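Local coordinates for putative carboxynorspermidine decarboxylase protein (Sinorhizobium meliloti, PDB 3MT1), which probably catalyses the pyridoxal-phosphate-dependent decarboxylation of carboxynorspermidine and carboxyspermidine to norspermidine and spermidine, as a homodimer, at residues A115-L120 with I156-H162; T245-T249 with L310-I316; S262-H266 with F332-P338. All coordinates share one frame; numbering follows the deposited sequence.

Interaction 1. Residues A115-L120 with I156-H162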
loop_
_atom_site.group_PDB
_atom_site.type_symbol
_atom_site.label_atom_id
_atom_site.label_comp_id
_atom_site.label_asym_id
_atom_site.label_seq_id
_atom_site.Cartn_x
_atom_site.Cartn_y
_atom_site.Cartn_z
ATOM N N ALA B 115 -20.007 -25.999 -9.402
ATOM C CA ALA B 115 -21.164 -25.352 -8.772
ATOM C C ALA B 115 -21.092 -23.816 -8.920
ATOM O O ALA B 115 -20.048 -23.220 -8.672
ATOM C CB ALA B 115 -21.256 -25.747 -7.284
ATOM N N ARG B 116 -22.193 -23.191 -9.334
ATOM C CA ARG B 116 -22.210 -21.769 -9.572
ATOM C C ARG B 116 -23.109 -21.107 -8.549
ATOM O O ARG B 116 -24.145 -21.665 -8.152
ATOM C CB ARG B 116 -22.667 -21.469 -11.009
ATOM C CG ARG B 116 -21.657 -21.950 -12.096
ATOM C CD ARG B 116 -22.251 -22.041 -13.511
ATOM N NE ARG B 116 -23.543 -22.736 -13.543
ATOM C CZ ARG B 116 -23.713 -24.058 -13.516
ATOM N NH1 ARG B 116 -22.674 -24.895 -13.455
ATOM N NH2 ARG B 116 -24.936 -24.552 -13.543
ATOM N N GLY B 117 -22.692 -19.922 -8.113
ATOM C CA GLY B 117 -23.405 -19.135 -7.116
ATOM C C GLY B 117 -23.581 -17.704 -7.561
ATOM O O GLY B 117 -22.994 -17.262 -8.547
ATOM N N LEU B 118 -24.415 -16.963 -6.844
ATOM C CA LEU B 118 -24.704 -15.588 -7.207
ATOM C C LEU B 118 -24.684 -14.798 -5.918
ATOM O O LEU B 118 -25.199 -15.259 -4.911
ATOM C CB LEU B 118 -26.085 -15.504 -7.893
ATOM C CG LEU B 118 -26.561 -14.129 -8.397
ATOM C CD1 LEU B 118 -25.969 -13.794 -9.771
ATOM C CD2 LEU B 118 -28.080 -14.016 -8.448
ATOM N N ARG B 119 -24.079 -13.619 -5.931
ATOM C CA ARG B 119 -24.126 -12.768 -4.748
ATOM C C ARG B 119 -25.443 -12.022 -4.635
ATOM O O ARG B 119 -25.951 -11.455 -5.607
ATOM C CB ARG B 119 -22.996 -11.753 -4.752
ATOM C CG ARG B 119 -22.859 -11.061 -3.429
ATOM C CD ARG B 119 -21.789 -10.030 -3.443
ATOM N NE ARG B 119 -21.633 -9.438 -2.118
ATOM C CZ ARG B 119 -20.570 -8.745 -1.726
ATOM N NH1 ARG B 119 -19.545 -8.558 -2.564
ATOM N NH2 ARG B 119 -20.528 -8.250 -0.493
ATOM N N LEU B 120 -25.987 -12.006 -3.429
ATOM C CA LEU B 120 -27.223 -11.309 -3.169
ATOM C C LEU B 120 -26.943 -10.168 -2.227
ATOM O O LEU B 120 -26.179 -10.304 -1.279
ATOM C CB LEU B 120 -28.236 -12.271 -2.562
ATOM C CG LEU B 120 -29.334 -12.970 -3.379
ATOM C CD1 LEU B 120 -28.967 -13.303 -4.808
ATOM C CD2 LEU B 120 -29.755 -14.225 -2.614
ATOM N N ILE B 156 -27.899 -21.569 -11.406
ATOM C CA ILE B 156 -27.134 -21.532 -10.156
ATOM C C ILE B 156 -27.580 -22.630 -9.198
ATOM O O ILE B 156 -28.359 -23.480 -9.556
ATOM C CB ILE B 156 -27.181 -20.155 -9.459
ATOM C CG1 ILE B 156 -28.639 -19.740 -9.234
ATOM C CG2 ILE B 156 -26.342 -19.127 -10.242
ATOM C CD1 ILE B 156 -28.890 -18.225 -9.219
ATOM N N ASN B 157 -27.109 -22.549 -7.968
ATOM C CA ASN B 157 -27.087 -23.662 -7.050
ATOM C C ASN B 157 -26.869 -23.123 -5.610
ATOM O O ASN B 157 -27.048 -23.839 -4.619
ATOM C CB ASN B 157 -25.927 -24.539 -7.516
ATOM C CG ASN B 157 -25.558 -25.605 -6.556
ATOM O OD1 ASN B 157 -24.429 -25.646 -6.105
ATOM N ND2 ASN B 157 -26.466 -26.526 -6.287
ATOM N N GLY B 158 -26.494 -21.843 -5.528
ATOM C CA GLY B 158 -26.045 -21.249 -4.289
ATOM C C GLY B 158 -26.076 -19.738 -4.283
ATOM O O GLY B 158 -26.094 -19.093 -5.331
ATOM N N PHE B 159 -26.094 -19.173 -3.083
ATOM C CA PHE B 159 -26.011 -17.730 -2.938
ATOM C C PHE B 159 -24.878 -17.361 -2.020
ATOM O O PHE B 159 -24.510 -18.118 -1.113
ATOM C CB PHE B 159 -27.293 -17.150 -2.357
ATOM C CG PHE B 159 -28.500 -17.336 -3.218
ATOM C CD1 PHE B 159 -28.494 -16.931 -4.546
ATOM C CD2 PHE B 159 -29.649 -17.883 -2.693
ATOM C CE1 PHE B 159 -29.611 -17.092 -5.338
ATOM C CE2 PHE B 159 -30.785 -18.042 -3.481
ATOM C CZ PHE B 159 -30.768 -17.652 -4.803
HETATM N N MSE B 160 -24.324 -16.182 -2.275
HETATM C CA MSE B 160 -23.388 -15.563 -1.366
HETATM C C MSE B 160 -24.042 -14.300 -0.823
HETATM O O MSE B 160 -24.686 -13.578 -1.576
HETATM C CB MSE B 160 -22.081 -15.238 -2.071
HETATM C CG MSE B 160 -21.048 -14.693 -1.119
HETATM SE SE MSE B 160 -20.003 -13.252 -1.895
HETATM C CE MSE B 160 -18.532 -14.329 -2.520
ATOM N N ILE B 161 -23.892 -14.069 0.482
ATOM C CA ILE B 161 -24.382 -12.859 1.152
ATOM C C ILE B 161 -23.347 -12.446 2.175
ATOM O O ILE B 161 -23.019 -13.215 3.063
ATOM C CB ILE B 161 -25.729 -13.097 1.900
ATOM C CG1 ILE B 161 -26.908 -13.135 0.932
ATOM C CG2 ILE B 161 -25.989 -12.018 2.928
ATOM C CD1 ILE B 161 -27.229 -14.540 0.454
ATOM N N HIS B 162 -22.812 -11.246 2.051
ATOM C CA HIS B 162 -21.780 -10.797 2.963
ATOM C C HIS B 162 -22.117 -9.358 3.352
ATOM O O HIS B 162 -21.767 -8.388 2.659
ATOM C CB HIS B 162 -20.392 -10.953 2.320
ATOM C CG HIS B 162 -19.265 -10.391 3.137
ATOM N ND1 HIS B 162 -18.559 -11.137 4.054
ATOM C CD2 HIS B 162 -18.705 -9.156 3.152
ATOM C CE1 HIS B 162 -17.623 -10.387 4.607
ATOM N NE2 HIS B 162 -17.690 -9.180 4.079
HETATM O O HOH W 1 -23.638 -9.731 -0.419
#

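Interaction 2. Residues T245-T249 with L310-I316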
loop_
_atom_site.group_PDB
_atom_site.type_symbol
_atom_site.label_atom_id
_atom_site.label_comp_id
_atom_site.label_asym_id
_atom_site.label_seq_id
_atom_site.Cartn_x
_atom_site.Cartn_y
_atom_site.Cartn_z
ATOM N N THR B 245 11.681 -1.378 16.866
ATOM C CA THR B 245 12.663 -0.804 17.734
ATOM C C THR B 245 12.514 0.697 17.644
ATOM O O THR B 245 12.153 1.213 16.597
ATOM C CB THR B 245 14.099 -1.230 17.312
ATOM O OG1 THR B 245 14.213 -2.651 17.404
ATOM C CG2 THR B 245 15.124 -0.672 18.239
ATOM N N VAL B 246 12.798 1.398 18.745
ATOM C CA VAL B 246 12.877 2.862 18.718
ATOM C C VAL B 246 14.244 3.238 18.201
ATOM O O VAL B 246 15.241 2.638 18.593
ATOM C CB VAL B 246 12.650 3.458 20.096
ATOM C CG1 VAL B 246 12.987 4.951 20.131
ATOM C CG2 VAL B 246 11.207 3.198 20.525
ATOM N N LEU B 247 14.278 4.207 17.296
ATOM C CA LEU B 247 15.508 4.638 16.649
ATOM C C LEU B 247 15.926 6.058 17.062
ATOM O O LEU B 247 17.101 6.392 17.046
ATOM C CB LEU B 247 15.343 4.577 15.126
ATOM C CG LEU B 247 15.025 3.267 14.431
ATOM C CD1 LEU B 247 14.854 3.598 13.017
ATOM C CD2 LEU B 247 16.132 2.237 14.588
ATOM N N ASP B 248 14.957 6.894 17.406
ATOM C CA ASP B 248 15.238 8.243 17.859
ATOM C C ASP B 248 14.139 8.749 18.759
ATOM O O ASP B 248 12.996 8.307 18.698
ATOM C CB ASP B 248 15.443 9.211 16.695
ATOM C CG ASP B 248 16.372 10.371 17.055
ATOM O OD1 ASP B 248 17.239 10.225 17.971
ATOM O OD2 ASP B 248 16.239 11.435 16.403
ATOM N N THR B 249 14.510 9.697 19.602
ATOM C CA THR B 249 13.608 10.253 20.579
ATOM C C THR B 249 13.632 11.756 20.405
ATOM O O THR B 249 14.655 12.308 20.039
ATOM C CB THR B 249 14.037 9.760 21.954
ATOM O OG1 THR B 249 13.295 8.556 22.223
ATOM C CG2 THR B 249 13.810 10.786 23.034
ATOM N N LEU B 310 11.054 6.136 27.000
ATOM C CA LEU B 310 11.559 5.325 25.899
ATOM C C LEU B 310 12.950 5.753 25.453
ATOM O O LEU B 310 13.242 6.951 25.327
ATOM C CB LEU B 310 10.618 5.399 24.692
ATOM C CG LEU B 310 9.263 4.721 24.753
ATOM C CD1 LEU B 310 8.583 4.936 23.411
ATOM C CD2 LEU B 310 9.385 3.225 25.091
ATOM N N LYS B 311 13.795 4.766 25.190
ATOM C CA LYS B 311 15.170 5.025 24.803
ATOM C C LYS B 311 15.416 4.398 23.453
ATOM O O LYS B 311 14.815 3.373 23.121
ATOM C CB LYS B 311 16.160 4.419 25.817
ATOM C CG LYS B 311 15.796 4.570 27.303
ATOM C CD LYS B 311 16.218 3.291 28.075
ATOM C CE LYS B 311 15.770 3.300 29.548
ATOM N NZ LYS B 311 16.423 4.405 30.307
ATOM N N VAL B 312 16.310 5.000 22.678
ATOM C CA VAL B 312 16.805 4.380 21.457
ATOM C C VAL B 312 17.220 2.919 21.758
ATOM O O VAL B 312 18.004 2.676 22.661
ATOM C CB VAL B 312 17.995 5.198 20.862
ATOM C CG1 VAL B 312 18.649 4.470 19.653
ATOM C CG2 VAL B 312 17.562 6.617 20.491
ATOM N N GLY B 313 16.672 1.959 21.016
ATOM C CA GLY B 313 16.988 0.543 21.205
ATOM C C GLY B 313 15.829 -0.246 21.797
ATOM O O GLY B 313 15.818 -1.465 21.758
ATOM N N ASP B 314 14.845 0.458 22.347
ATOM C CA ASP B 314 13.728 -0.186 23.037
ATOM C C ASP B 314 12.779 -0.788 22.041
ATOM O O ASP B 314 12.571 -0.245 20.951
ATOM C CB ASP B 314 12.984 0.801 23.946
ATOM C CG ASP B 314 13.795 1.178 25.200
ATOM O OD1 ASP B 314 14.837 0.524 25.472
ATOM O OD2 ASP B 314 13.382 2.125 25.921
ATOM N N ARG B 315 12.204 -1.910 22.442
ATOM C CA ARG B 315 11.434 -2.744 21.579
ATOM C C ARG B 315 9.976 -2.475 21.874
ATOM O O ARG B 315 9.588 -2.436 23.035
ATOM C CB ARG B 315 11.770 -4.201 21.874
ATOM C CG ARG B 315 10.694 -5.147 21.411
ATOM C CD ARG B 315 10.676 -5.232 19.852
ATOM N NE ARG B 315 11.877 -5.934 19.427
ATOM C CZ ARG B 315 11.965 -7.253 19.447
ATOM N NH1 ARG B 315 10.907 -7.949 19.834
ATOM N NH2 ARG B 315 13.077 -7.873 19.071
ATOM N N ILE B 316 9.185 -2.286 20.815
ATOM C CA ILE B 316 7.734 -2.076 20.894
ATOM C C ILE B 316 6.990 -3.100 20.010
ATOM O O ILE B 316 7.393 -3.325 18.874
ATOM C CB ILE B 316 7.390 -0.621 20.454
ATOM C CG1 ILE B 316 7.785 0.387 21.551
ATOM C CG2 ILE B 316 5.891 -0.460 20.062
ATOM C CD1 ILE B 316 7.868 1.823 21.065
#

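Interaction 3. Residues S262-H266 with F332-P338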
loop_
_atom_site.group_PDB
_atom_site.type_symbol
_atom_site.label_atom_id
_atom_site.label_comp_id
_atom_site.label_asym_id
_atom_site.label_seq_id
_atom_site.Cartn_x
_atom_site.Cartn_y
_atom_site.Cartn_z
ATOM N N SER B 262 6.880 1.646 9.160
ATOM C CA SER B 262 6.034 2.696 8.589
ATOM C C SER B 262 4.598 2.183 8.407
ATOM O O SER B 262 4.386 1.112 7.824
ATOM C CB SER B 262 6.620 3.093 7.242
ATOM O OG SER B 262 5.851 4.066 6.583
ATOM N N ILE B 263 3.608 2.926 8.909
ATOM C CA ILE B 263 2.228 2.496 8.703
ATOM C C ILE B 263 1.851 2.433 7.230
ATOM O O ILE B 263 1.032 1.596 6.852
ATOM C CB ILE B 263 1.151 3.297 9.502
ATOM C CG1 ILE B 263 1.130 4.785 9.123
ATOM C CG2 ILE B 263 1.350 3.134 10.984
ATOM C CD1 ILE B 263 -0.180 5.426 9.422
ATOM N N GLU B 264 2.462 3.269 6.390
ATOM C CA GLU B 264 2.112 3.224 4.986
ATOM C C GLU B 264 2.578 1.923 4.343
ATOM O O GLU B 264 1.871 1.334 3.511
ATOM C CB GLU B 264 2.617 4.446 4.183
ATOM C CG GLU B 264 2.086 4.389 2.753
ATOM C CD GLU B 264 2.244 5.672 1.977
ATOM O OE1 GLU B 264 2.440 6.721 2.605
ATOM O OE2 GLU B 264 2.205 5.635 0.734
ATOM N N ALA B 265 3.752 1.465 4.755
ATOM C CA ALA B 265 4.368 0.323 4.105
ATOM C C ALA B 265 3.946 -0.981 4.741
ATOM O O ALA B 265 3.999 -2.021 4.092
ATOM C CB ALA B 265 5.873 0.450 4.144
ATOM N N HIS B 266 3.555 -0.934 6.007
ATOM C CA HIS B 266 3.495 -2.163 6.835
ATOM C C HIS B 266 2.164 -2.474 7.487
ATOM O O HIS B 266 1.935 -3.611 7.858
ATOM C CB HIS B 266 4.606 -2.170 7.890
ATOM C CG HIS B 266 5.961 -1.951 7.302
ATOM N ND1 HIS B 266 6.977 -1.306 7.973
ATOM C CD2 HIS B 266 6.460 -2.271 6.078
ATOM C CE1 HIS B 266 8.047 -1.255 7.198
ATOM N NE2 HIS B 266 7.758 -1.825 6.040
ATOM N N PHE B 332 7.260 1.472 -0.049
ATOM C CA PHE B 332 7.233 2.902 0.112
ATOM C C PHE B 332 8.481 3.413 0.837
ATOM O O PHE B 332 8.862 2.881 1.907
ATOM C CB PHE B 332 6.024 3.227 0.927
ATOM C CG PHE B 332 5.880 4.672 1.236
ATOM C CD1 PHE B 332 5.666 5.601 0.214
ATOM C CD2 PHE B 332 5.951 5.111 2.554
ATOM C CE1 PHE B 332 5.521 6.956 0.505
ATOM C CE2 PHE B 332 5.793 6.476 2.857
ATOM C CZ PHE B 332 5.569 7.388 1.836
ATOM N N ASN B 333 9.108 4.428 0.239
ATOM C CA ASN B 333 10.339 5.048 0.733
ATOM C C ASN B 333 11.570 4.134 0.653
ATOM O O ASN B 333 12.659 4.525 1.045
ATOM C CB ASN B 333 10.149 5.598 2.174
ATOM C CG ASN B 333 9.676 7.081 2.208
ATOM O OD1 ASN B 333 8.932 7.536 1.333
ATOM N ND2 ASN B 333 10.119 7.825 3.231
ATOM N N GLY B 334 11.397 2.926 0.129
ATOM C CA GLY B 334 12.400 1.889 0.236
ATOM C C GLY B 334 12.660 1.415 1.665
ATOM O O GLY B 334 13.650 0.708 1.919
ATOM N N VAL B 335 11.813 1.785 2.622
ATOM C CA VAL B 335 12.031 1.234 3.963
ATOM C C VAL B 335 12.025 -0.293 3.979
ATOM O O VAL B 335 11.352 -0.948 3.180
ATOM C CB VAL B 335 11.137 1.818 5.118
ATOM C CG1 VAL B 335 11.156 3.336 5.113
ATOM C CG2 VAL B 335 9.739 1.274 5.059
ATOM N N LYS B 336 12.861 -0.832 4.856
ATOM C CA LYS B 336 12.991 -2.268 5.056
ATOM C C LYS B 336 11.632 -2.924 5.279
ATOM O O LYS B 336 10.842 -2.453 6.095
ATOM C CB LYS B 336 13.907 -2.550 6.256
ATOM C CG LYS B 336 14.568 -3.908 6.109
ATOM C CD LYS B 336 15.329 -4.373 7.339
ATOM C CE LYS B 336 15.746 -5.822 7.133
ATOM N NZ LYS B 336 15.818 -6.486 8.471
HETATM N N MSE B 337 11.364 -3.985 4.534
HETATM C CA MSE B 337 10.126 -4.676 4.669
HETATM C C MSE B 337 10.196 -5.694 5.829
HETATM O O MSE B 337 11.212 -6.338 6.024
HETATM C CB MSE B 337 9.780 -5.351 3.345
HETATM C CG MSE B 337 8.358 -5.916 3.288
HETATM SE SE MSE B 337 8.049 -6.639 1.526
HETATM C CE MSE B 337 7.406 -5.008 0.648
ATOM N N PRO B 338 9.117 -5.844 6.609
ATOM C CA PRO B 338 9.356 -6.686 7.772
ATOM C C PRO B 338 9.449 -8.153 7.432
ATOM O O PRO B 338 8.725 -8.636 6.571
ATOM C CB PRO B 338 8.145 -6.395 8.678
ATOM C CG PRO B 338 7.620 -5.031 8.233
ATOM C CD PRO B 338 7.895 -5.023 6.752
HETATM O O HOH W 2 8.780 -2.213 3.319
#

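Interaction 1. Residues A115-L120 with I156-H162
Leu120 reaches across to Phe159 and lays one methyl on its ring: CD2 sits 3.5 Å from the ring centroid, 18° off the normal, a CH-pi contact over the face, while Leu120 CD1 lies by Phe159 CD1 and CE1. The ring is brought there by Phe159 chi1 of -63°, which sets CG beside the backbone N and opposite the carbonyl carbon. Ile161 fills in next to this pair, its CG1 3.8 Å from Leu120 CB. Helix 170-190 covers the same side, with Phe184 on Leu120 and Leu187 and Ile188 on Phe159.

The other face of the sheet carries Arg119 and the selenomethionine Met160. The arginine runs out extended, and the selenium lies over one face of its guanidinium and also packs against the aliphatic part, SE 3.9 Å from Arg119 CG. In the guanidinium plane, NH2 makes a weak bond to His162 O, and NE gives a hydrogen bond to a water at 2.6 Å. That water also donates to Leu120 O and accepts from His162 N, tying the strand ends together; Tyr77 OH takes Arg119 NH1.

Between these two layers the backbones pair in parallel. Leu118 N bonds to Gly158 O, Leu118 O receives Met160 N at 2.9 Å, and Leu120 N meets Met160 O at 2.8 Å. Strands 115-119 and 158-160 are thus neighbours in the alpha/beta (TIM) barrel of fold-type III pyridoxal-phosphate enzymes: Phe159 and Leu120 face the helix layer, and Arg119 and Met160 the barrel interior.

Interaction 2. Residues T245-T249 with L310-I316
A type II beta turn, Lys311 to Asp314, leads into strand 315-318 and docks alongside strand 240-251, opening an antiparallel pairing in the mixed sheet of the C-terminal domain. Val246 is gripped through both of its backbone polar atoms: its N gives a hydrogen bond to Asp314 O at 2.8 Å, and its O accepts one from Gly313 N at 2.9 Å. Thr245 and Arg315 follow as a non-hydrogen-bonded pair. The turn is closed by Asp314 N to Lys311 O, and Asp314 bends its carboxylate back so that OD2 takes Lys311 N at 2.8 Å, from above the carboxylate plane.

Val246 CB is directed at segment 310-316, and its two methyls part there. CG2, beside the backbone N, crosses the end of Ile316 at 3.7 Å from its CD1, whereas CG1, opposite that N (chi1 169°), comes up beside Lys311 O. With both methyls gone, as in an alanine, Ile316 CD1 would probably lose its packing partner and a gap would open beside Lys311 O. Farther along, Val312 CG2 rests 3.5 Å from Leu247 O, and Thr249 OG1 adds a weak bond to Leu310 O. On the other side of Val246, Thr245 CG2 touches the Gly313 backbone, with 3.7 Å to Gly313 C.

Strand 255-259 pairs with strand 240-251 as well, the backbones of Leu247 and Asp248 bonding to Ile258. Ile316 continues the antiparallel pairing with Val244, and Arg315 forms a salt bridge with Glu243. The Asp248 carboxylate bonds to Ser100 and Ser102 of the second subunit, placing this part of the sheet at the dimer interface.

Interaction 3. Residues S262-H266 with F332-P338
Glu264 lays its carboxylate across one face of the Phe332 ring, only 17° from parallel with it: OE1 is 3.3 Å from Phe332 CZ, OE2 lies over the CD1 and CE1 side, and the CG methylene makes a CH-pi contact 4.2 Å from the ring centroid. With CG opposite the backbone N (chi1 -174°) and the chain extended beyond it, the glutamate spans the ring from CD2 to CZ. A salt bridge from OE2 to Lys328 of the second subunit probably helps to keep the acid charged above the aromatic face. Pro338 lies over one face of His266, though this approach is modelled too tightly to be read closely, and the Ala265 methyl lies over the rim of the other.

Apolar packing fills the middle. Val335 CG2 is shared by three residues, lying 4.1 Å from Ala265 CB, 4.2 Å from Ser262 CB and 3.7 Å from His266 CE1. It comes to them because Val335 chi1 of -50° sets this methyl between its own backbone N and carbonyl carbon. Ala265 CB also meets Phe332 CB, at 4.3 Å.

A water provides a polar link. It lies in the plane of the His266 ring, 2.9 Å from NE2, and donates to Val335 O, joining the imidazole to the loop. On the other side of the ring ND1 bonds to Ser261 OG, which helps fix its rotation. Asn333 O bonds to Ser59 of the second subunit, so the loop also borders the dimer interface.

Ser262 occupies the N-cap position of the short helix 263-266, its OG bonded to Asp299. Helix 268-273 packs against Ile263 and Glu264, and the loop 332-338 runs on into strand 339-343.

Interaction 1 belongs to the parallel barrel, and interactions 2 and 3 lie on the opposite side of the chain's centre. The centre of interaction 1 is about 50 Å from that of interaction 2 and about 38 Å from that of interaction 3, and it closes before either opens. The other two are closer, with centres about 17 Å apart and nearest atoms about 9 Å apart, and their segments alternate along the chain. Strands 240-251, 255-259, 315-318 and 339-343, which lie in or beside their segments, all belong to one mixed sheet. Both reach the second subunit, so both lie next to the dimer interface, while interaction 1 holds two barrel strands together within one subunit.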